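Long-range contacts in nicotinate phosphoribosyltransferase (Porphyromonas gingivalis, PDB 2IM5), which probably catalyses the ATP-dependent transfer of phosphoribose from 5-phospho-alpha-D-ribose 1-diphosphate to nicotinate, giving nicotinate D-ribonucleotide for NAD(+) synthesis: residues 39-44 with 99-105; 93-97 with 107-111. One frame throughout, in Å; residues are numbered along the deposited sequence.

Contact 1. Residues 39-44 with 99-105; sequences RQGFTE and IDAQGHL
Two surface loops of the N-terminal domain meet here: 39-44, which carries the chain from strand 29-36 into helix 44-56, lies across 99-105, the tip of the hairpin of strands 95-99 and 105-110. The tip is a type I beta turn from Asp100 to Gly103 plus a G1 beta bulge, a common hairpin end. Gly103 N bonds Asp100 O at 2.9 Å, Asp100 N bonds His104 O at 2.8 Å, and Asp100 OD1 (chi1 p) receives His104 N at 2.8 Å; Gly103 has positive phi (79/18), which favours glycine. The other loop is extended from Gln40 to Thr43 after Arg39 at 46/46, and Thr43 is the N-cap of helix 44-56. Gly41 faces His104 (CA-CA 5.3 Å) and Glu44 faces Ile99 (CA-CA 6.6 Å). One direct hydrogen bond joins the loops, Phe42 N to Gly103 O, 3.1 Å and nearly straight at 175°. Water 1 donates to Gln40 O (3.0 Å) and accepts from Leu105 N (2.9 Å); water 2 donates to Glu44 OE2 (2.5 Å) and accepts from Ile99 N (3.2 Å), while Glu44 OE1 pairs with Arg51. Phe42 (chi1 m) points inward: CB lies 3.9 Å from Ile99 CD1, CD2 3.4 Å from Leu105 CB, and Leu105 CD2 makes a CH-pi contact 4.2 Å from the ring centroid. Arg39 CB sits over the face of the His104 ring, 4.0 Å from its centroid. Phe46 and Tyr131 border Phe42. The chemistry implies two packing patches, Phe42 with Leu105 (ring) and Ile99 (CB), and Arg39 with His104, alongside one direct backbone bond and two water bridges.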
ATOM      1  N   ARG A  39     -18.967  -7.754  -3.320  1.00 46.95           N
ATOM      2  CA  ARG A  39     -19.882  -8.629  -2.593  1.00 48.27           C
ATOM      3  C   ARG A  39     -20.118  -9.974  -3.273  1.00 47.48           C
ATOM      4  O   ARG A  39     -21.256 -10.422  -3.399  1.00 48.74           O
ATOM      5  CB  ARG A  39     -21.227  -7.930  -2.377  1.00 51.18           C
ATOM      6  CG  ARG A  39     -21.173  -6.730  -1.454  1.00 54.06           C
ATOM      7  CD  ARG A  39     -22.579  -6.245  -1.117  1.00 58.19           C
ATOM      8  NE  ARG A  39     -22.565  -5.067  -0.252  1.00 61.26           N
ATOM      9  CZ  ARG A  39     -22.069  -5.044   0.984  1.00 62.68           C
ATOM     10  NH1 ARG A  39     -21.542  -6.142   1.514  1.00 63.48           N
ATOM     11  NH2 ARG A  39     -22.094  -3.918   1.688  1.00 62.83           N
ATOM     12  N   GLN A  40     -19.042 -10.613  -3.714  1.00 45.74           N
ATOM     13  CA  GLN A  40     -19.145 -11.914  -4.359  1.00 44.52           C
ATOM     14  C   GLN A  40     -19.525 -12.961  -3.323  1.00 44.07           C
ATOM     15  O   GLN A  40     -19.193 -12.834  -2.144  1.00 44.18           O
ATOM     16  CB  GLN A  40     -17.809 -12.306  -4.988  1.00 43.82           C
ATOM     17  CG  GLN A  40     -17.427 -11.499  -6.210  1.00 45.74           C
ATOM     18  CD  GLN A  40     -16.045 -11.858  -6.722  1.00 46.46           C
ATOM     19  OE1 GLN A  40     -15.665 -13.031  -6.748  1.00 46.51           O
ATOM     20  NE2 GLN A  40     -15.290 -10.853  -7.144  1.00 46.38           N
ATOM     21  N   GLY A  41     -20.224 -14.000  -3.764  1.00 43.00           N
ATOM     22  CA  GLY A  41     -20.613 -15.052  -2.847  1.00 41.72           C
ATOM     23  C   GLY A  41     -19.464 -16.025  -2.674  1.00 40.68           C
ATOM     24  O   GLY A  41     -18.811 -16.399  -3.644  1.00 39.89           O
ATOM     25  N   PHE A  42     -19.209 -16.431  -1.438  1.00 39.72           N
ATOM     26  CA  PHE A  42     -18.128 -17.364  -1.155  1.00 39.06           C
ATOM     27  C   PHE A  42     -18.651 -18.538  -0.351  1.00 39.06           C
ATOM     28  O   PHE A  42     -19.581 -18.397   0.442  1.00 38.92           O
ATOM     29  CB  PHE A  42     -17.008 -16.657  -0.384  1.00 39.09           C
ATOM     30  CG  PHE A  42     -16.097 -15.845  -1.256  1.00 37.58           C
ATOM     31  CD1 PHE A  42     -15.108 -16.466  -2.011  1.00 37.26           C
ATOM     32  CD2 PHE A  42     -16.229 -14.466  -1.327  1.00 36.45           C
ATOM     33  CE1 PHE A  42     -14.259 -15.723  -2.823  1.00 36.27           C
ATOM     34  CE2 PHE A  42     -15.386 -13.713  -2.139  1.00 36.61           C
ATOM     35  CZ  PHE A  42     -14.399 -14.345  -2.889  1.00 36.55           C
ATOM     36  N   THR A  43     -18.044 -19.697  -0.560  1.00 39.18           N
ATOM     37  CA  THR A  43     -18.456 -20.909   0.124  1.00 39.60           C
ATOM     38  C   THR A  43     -17.542 -21.235   1.286  1.00 39.95           C
ATOM     39  O   THR A  43     -16.409 -20.758   1.354  1.00 40.75           O
ATOM     40  CB  THR A  43     -18.444 -22.108  -0.825  1.00 40.14           C
ATOM     41  OG1 THR A  43     -17.101 -22.339  -1.274  1.00 40.88           O
ATOM     42  CG2 THR A  43     -19.345 -21.846  -2.024  1.00 40.19           C
ATOM     43  N   GLU A  44     -18.039 -22.067   2.193  1.00 39.85           N
ATOM     44  CA  GLU A  44     -17.275 -22.468   3.362  1.00 40.13           C
ATOM     45  C   GLU A  44     -16.025 -23.250   2.994  1.00 38.34           C
ATOM     46  O   GLU A  44     -15.044 -23.232   3.736  1.00 38.11           O
ATOM     47  CB  GLU A  44     -18.140 -23.304   4.309  1.00 40.97           C
ATOM     48  CG  GLU A  44     -18.568 -22.566   5.570  1.00 44.19           C
ATOM     49  CD  GLU A  44     -17.383 -22.111   6.414  1.00 45.00           C
ATOM     50  OE1 GLU A  44     -16.465 -22.930   6.643  1.00 44.87           O
ATOM     51  OE2 GLU A  44     -17.372 -20.942   6.855  1.00 44.49           O
ATOM     52  N   ILE A  99     -17.771 -16.953   6.727  1.00 31.92           N
ATOM     53  CA  ILE A  99     -18.702 -16.505   5.703  1.00 35.35           C
ATOM     54  C   ILE A  99     -19.782 -15.820   6.524  1.00 36.59           C
ATOM     55  O   ILE A  99     -20.367 -16.447   7.393  1.00 36.92           O
ATOM     56  CB  ILE A  99     -19.322 -17.696   4.939  1.00 36.08           C
ATOM     57  CG1 ILE A  99     -18.216 -18.577   4.347  1.00 34.92           C
ATOM     58  CG2 ILE A  99     -20.247 -17.183   3.841  1.00 35.72           C
ATOM     59  CD1 ILE A  99     -17.322 -17.861   3.348  1.00 34.91           C
ATOM     60  N   ASP A 100     -20.034 -14.538   6.272  1.00 39.61           N
ATOM     61  CA  ASP A 100     -21.038 -13.820   7.052  1.00 42.44           C
ATOM     62  C   ASP A 100     -22.464 -14.226   6.726  1.00 44.30           C
ATOM     63  O   ASP A 100     -22.702 -15.102   5.889  1.00 45.05           O
ATOM     64  CB  ASP A 100     -20.887 -12.298   6.892  1.00 43.19           C
ATOM     65  CG  ASP A 100     -21.093 -11.828   5.463  1.00 44.85           C
ATOM     66  OD1 ASP A 100     -21.890 -12.454   4.737  1.00 46.71           O
ATOM     67  OD2 ASP A 100     -20.471 -10.816   5.072  1.00 45.27           O
ATOM     68  N   ALA A 101     -23.411 -13.576   7.399  1.00 45.77           N
ATOM     69  CA  ALA A 101     -24.832 -13.849   7.219  1.00 46.73           C
ATOM     70  C   ALA A 101     -25.278 -13.677   5.773  1.00 47.79           C
ATOM     71  O   ALA A 101     -26.185 -14.369   5.313  1.00 49.30           O
ATOM     72  CB  ALA A 101     -25.652 -12.943   8.126  1.00 46.64           C
ATOM     73  N   GLN A 102     -24.641 -12.761   5.052  1.00 48.26           N
ATOM     74  CA  GLN A 102     -24.997 -12.514   3.656  1.00 48.04           C
ATOM     75  C   GLN A 102     -24.270 -13.438   2.684  1.00 46.58           C
ATOM     76  O   GLN A 102     -24.393 -13.280   1.471  1.00 47.25           O
ATOM     77  CB  GLN A 102     -24.702 -11.058   3.272  1.00 49.63           C
ATOM     78  CG  GLN A 102     -25.610 -10.021   3.912  1.00 52.28           C
ATOM     79  CD  GLN A 102     -25.563 -10.048   5.432  1.00 54.66           C
ATOM     80  OE1 GLN A 102     -26.251 -10.846   6.077  1.00 55.88           O
ATOM     81  NE2 GLN A 102     -24.743  -9.177   6.012  1.00 55.25           N
ATOM     82  N   GLY A 103     -23.507 -14.393   3.208  1.00 45.22           N
ATOM     83  CA  GLY A 103     -22.780 -15.313   2.346  1.00 41.97           C
ATOM     84  C   GLY A 103     -21.499 -14.727   1.772  1.00 40.30           C
ATOM     85  O   GLY A 103     -20.953 -15.234   0.791  1.00 39.27           O
ATOM     86  N   HIS A 104     -21.012 -13.658   2.392  1.00 38.14           N
ATOM     87  CA  HIS A 104     -19.802 -12.991   1.940  1.00 36.79           C
ATOM     88  C   HIS A 104     -18.591 -13.400   2.769  1.00 34.18           C
ATOM     89  O   HIS A 104     -18.717 -13.761   3.940  1.00 33.01           O
ATOM     90  CB  HIS A 104     -20.003 -11.479   2.016  1.00 39.82           C
ATOM     91  CG  HIS A 104     -21.139 -10.984   1.176  1.00 42.80           C
ATOM     92  ND1 HIS A 104     -21.862  -9.853   1.491  1.00 44.17           N
ATOM     93  CD2 HIS A 104     -21.667 -11.459   0.021  1.00 42.96           C
ATOM     94  CE1 HIS A 104     -22.787  -9.653   0.568  1.00 44.79           C
ATOM     95  NE2 HIS A 104     -22.689 -10.613  -0.335  1.00 44.99           N
ATOM     96  N   LEU A 105     -17.415 -13.346   2.157  1.00 31.82           N
ATOM     97  CA  LEU A 105     -16.188 -13.709   2.855  1.00 30.67           C
ATOM     98  C   LEU A 105     -15.818 -12.618   3.853  1.00 28.69           C
ATOM     99  O   LEU A 105     -15.692 -11.454   3.484  1.00 27.82           O
ATOM    100  CB  LEU A 105     -15.050 -13.908   1.850  1.00 30.84           C
ATOM    101  CG  LEU A 105     -13.676 -14.291   2.409  1.00 31.48           C
ATOM    102  CD1 LEU A 105     -13.770 -15.573   3.223  1.00 30.02           C
ATOM    103  CD2 LEU A 105     -12.705 -14.463   1.254  1.00 31.77           C
TER
HETATM  104  O   HOH W   1     -17.412 -11.568  -0.121  1.00 36.11           O
HETATM  105  O   HOH W   2     -18.268 -19.472   8.702  1.00 41.16           O

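Contact 2. Residues 93-97 with 107-111; sequences EEVTV and IRAQG
A two-stranded antiparallel ladder illustrates how a beta hairpin settles its backbone polarity. Strands 95-97 and 107-110 run at 167° with axes approaching to 4.7 Å. Thr96 and Arg108 form the hydrogen-bonded pair (CA-CA 5.3 Å): Thr96 N reaches Arg108 O at 2.8 Å, and Arg108 N reaches Thr96 O at 3.0 Å. Val95-Ala109 (CA-CA 4.3 Å) and Val97-Ile107 (CA-CA 4.6 Å) flank it as non-hydrogen-bonded pairs. Just beyond the ladder Glu94 O, at the end of the 3-10 segment, accepts Gln110 N at 2.9 Å. Two of these carbonyls also take CA-H...O contacts, from Ala109 CA to Glu94 O (3.2 Å) and Val95 CA to Arg108 O (3.3 Å). Glu94 (chi1 m) has both carboxylate oxygens engaged, OE1 by Trp119 and OE2 in a salt bridge with Arg115; Arg108 NE pairs with Asp106. Val95, Val97 (both chi1 t), Ile107 and Ala109 share one face, with Val95 CG1 3.9 Å from Ile107 CG2 and Val97 CG1 4.1 Å from Ile107 CG1. Helix 44-56 packs on Val95 and Val97, strand 347-355 touches Ile107 and Ala109 through Met349, and strand 29-36 extends the sheet through backbone hydrogen bonds of Phe34, Phe32 and Gly30 with Ile107, Ala109 and Gly111, so 105-110 is bonded on both edges.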
ATOM      1  N   GLU A  93      -3.851 -17.462  15.110  1.00 23.90           N
ATOM      2  CA  GLU A  93      -5.014 -17.190  15.940  1.00 27.12           C
ATOM      3  C   GLU A  93      -5.409 -15.719  16.031  1.00 26.34           C
ATOM      4  O   GLU A  93      -6.443 -15.400  16.601  1.00 26.29           O
ATOM      5  CB  GLU A  93      -4.848 -17.793  17.335  1.00 31.51           C
ATOM      6  CG  GLU A  93      -3.632 -17.359  18.084  1.00 41.36           C
ATOM      7  CD  GLU A  93      -3.435 -18.178  19.347  1.00 46.37           C
ATOM      8  OE1 GLU A  93      -3.540 -19.422  19.252  1.00 49.55           O
ATOM      9  OE2 GLU A  93      -3.171 -17.589  20.424  1.00 49.56           O
ATOM     10  N   GLU A  94      -4.602 -14.827  15.456  1.00 25.25           N
ATOM     11  CA  GLU A  94      -4.945 -13.400  15.453  1.00 23.58           C
ATOM     12  C   GLU A  94      -5.954 -13.175  14.321  1.00 22.31           C
ATOM     13  O   GLU A  94      -6.598 -12.127  14.240  1.00 22.43           O
ATOM     14  CB  GLU A  94      -3.710 -12.528  15.174  1.00 22.98           C
ATOM     15  CG  GLU A  94      -2.567 -12.653  16.164  1.00 22.51           C
ATOM     16  CD  GLU A  94      -1.319 -11.913  15.691  1.00 22.64           C
ATOM     17  OE1 GLU A  94      -1.161 -11.770  14.459  1.00 20.35           O
ATOM     18  OE2 GLU A  94      -0.491 -11.495  16.539  1.00 21.16           O
ATOM     19  N   VAL A  95      -6.088 -14.176  13.459  1.00 21.46           N
ATOM     20  CA  VAL A  95      -6.961 -14.091  12.290  1.00 22.07           C
ATOM     21  C   VAL A  95      -8.199 -14.982  12.350  1.00 22.68           C
ATOM     22  O   VAL A  95      -8.091 -16.170  12.652  1.00 23.82           O
ATOM     23  CB  VAL A  95      -6.170 -14.471  11.018  1.00 21.48           C
ATOM     24  CG1 VAL A  95      -7.029 -14.278   9.784  1.00 23.18           C
ATOM     25  CG2 VAL A  95      -4.899 -13.644  10.931  1.00 20.95           C
ATOM     26  N   THR A  96      -9.362 -14.414  12.036  1.00 22.59           N
ATOM     27  CA  THR A  96     -10.613 -15.168  12.034  1.00 23.75           C
ATOM     28  C   THR A  96     -11.266 -15.079  10.662  1.00 24.47           C
ATOM     29  O   THR A  96     -11.563 -13.990  10.177  1.00 24.36           O
ATOM     30  CB  THR A  96     -11.617 -14.632  13.084  1.00 24.73           C
ATOM     31  OG1 THR A  96     -11.043 -14.734  14.392  1.00 26.32           O
ATOM     32  CG2 THR A  96     -12.917 -15.443  13.046  1.00 23.92           C
ATOM     33  N   VAL A  97     -11.487 -16.235  10.043  1.00 25.55           N
ATOM     34  CA  VAL A  97     -12.100 -16.298   8.722  1.00 25.25           C
ATOM     35  C   VAL A  97     -13.485 -16.922   8.818  1.00 26.23           C
ATOM     36  O   VAL A  97     -13.691 -17.891   9.548  1.00 25.00           O
ATOM     37  CB  VAL A  97     -11.260 -17.155   7.758  1.00 25.39           C
ATOM     38  CG1 VAL A  97     -11.912 -17.181   6.378  1.00 25.36           C
ATOM     39  CG2 VAL A  97      -9.845 -16.611   7.682  1.00 24.98           C
ATOM     40  N   ILE A 107     -13.031 -11.594   6.919  1.00 24.49           N
ATOM     41  CA  ILE A 107     -11.750 -11.903   7.541  1.00 23.03           C
ATOM     42  C   ILE A 107     -11.287 -10.761   8.434  1.00 23.00           C
ATOM     43  O   ILE A 107     -11.281  -9.593   8.029  1.00 22.22           O
ATOM     44  CB  ILE A 107     -10.664 -12.165   6.490  1.00 24.43           C
ATOM     45  CG1 ILE A 107     -11.117 -13.269   5.536  1.00 24.20           C
ATOM     46  CG2 ILE A 107      -9.370 -12.583   7.181  1.00 25.12           C
ATOM     47  CD1 ILE A 107     -10.196 -13.466   4.375  1.00 26.56           C
ATOM     48  N   ARG A 108     -10.894 -11.099   9.654  1.00 22.30           N
ATOM     49  CA  ARG A 108     -10.435 -10.088  10.592  1.00 23.27           C
ATOM     50  C   ARG A 108      -9.162 -10.509  11.302  1.00 22.46           C
ATOM     51  O   ARG A 108      -9.059 -11.632  11.803  1.00 21.73           O
ATOM     52  CB  ARG A 108     -11.524  -9.798  11.625  1.00 27.01           C
ATOM     53  CG  ARG A 108     -12.868  -9.562  10.973  1.00 32.06           C
ATOM     54  CD  ARG A 108     -13.891  -8.989  11.915  1.00 35.43           C
ATOM     55  NE  ARG A 108     -15.136  -8.756  11.193  1.00 40.16           N
ATOM     56  CZ  ARG A 108     -16.160  -8.052  11.660  1.00 42.30           C
ATOM     57  NH1 ARG A 108     -16.098  -7.495  12.864  1.00 43.98           N
ATOM     58  NH2 ARG A 108     -17.250  -7.904  10.917  1.00 44.42           N
ATOM     59  N   ALA A 109      -8.190  -9.601  11.314  1.00 21.00           N
ATOM     60  CA  ALA A 109      -6.918  -9.820  11.981  1.00 21.33           C
ATOM     61  C   ALA A 109      -6.899  -8.803  13.115  1.00 21.45           C
ATOM     62  O   ALA A 109      -6.933  -7.595  12.877  1.00 23.89           O
ATOM     63  CB  ALA A 109      -5.764  -9.569  11.024  1.00 19.27           C
ATOM     64  N   GLN A 110      -6.873  -9.289  14.347  1.00 20.51           N
ATOM     65  CA  GLN A 110      -6.870  -8.401  15.497  1.00 19.19           C
ATOM     66  C   GLN A 110      -5.765  -8.781  16.469  1.00 15.93           C
ATOM     67  O   GLN A 110      -5.507  -9.956  16.696  1.00 15.87           O
ATOM     68  CB  GLN A 110      -8.224  -8.448  16.204  1.00 20.93           C
ATOM     69  CG  GLN A 110      -8.353  -7.427  17.304  1.00 25.57           C
ATOM     70  CD  GLN A 110      -9.704  -7.463  17.991  1.00 30.44           C
ATOM     71  OE1 GLN A 110     -10.751  -7.293  17.353  1.00 33.90           O
ATOM     72  NE2 GLN A 110      -9.689  -7.676  19.303  1.00 28.53           N
ATOM     73  N   GLY A 111      -5.117  -7.769  17.031  1.00 14.58           N
ATOM     74  CA  GLY A 111      -4.031  -7.983  17.969  1.00 14.11           C
ATOM     75  C   GLY A 111      -3.145  -6.743  18.026  1.00 14.79           C
ATOM     76  O   GLY A 111      -3.570  -5.652  17.657  1.00 14.55           O
TER

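In the fold
Contacts 1 and 2 treat one hairpin at two levels: 93-97 with 107-111 is its regular ladder, and 99-105 is its turn, packed against the loop 39-44. Their centres lie about 17 Å apart, yet they touch where Leu105 CD1 packs 4.0 Å from Val97 CG1. Helix 44-56 ties them together: it begins at contact 1, meets Ile99 there through Ala47, and the same Ala47 meets Val97 in contact 2. Arg51 of this helix bonds Glu44 and, weakly, Val97 O. Both contacts belong to the N-terminal domain, and His213, the predicted phosphohistidine (unmodified here), forms part of neither.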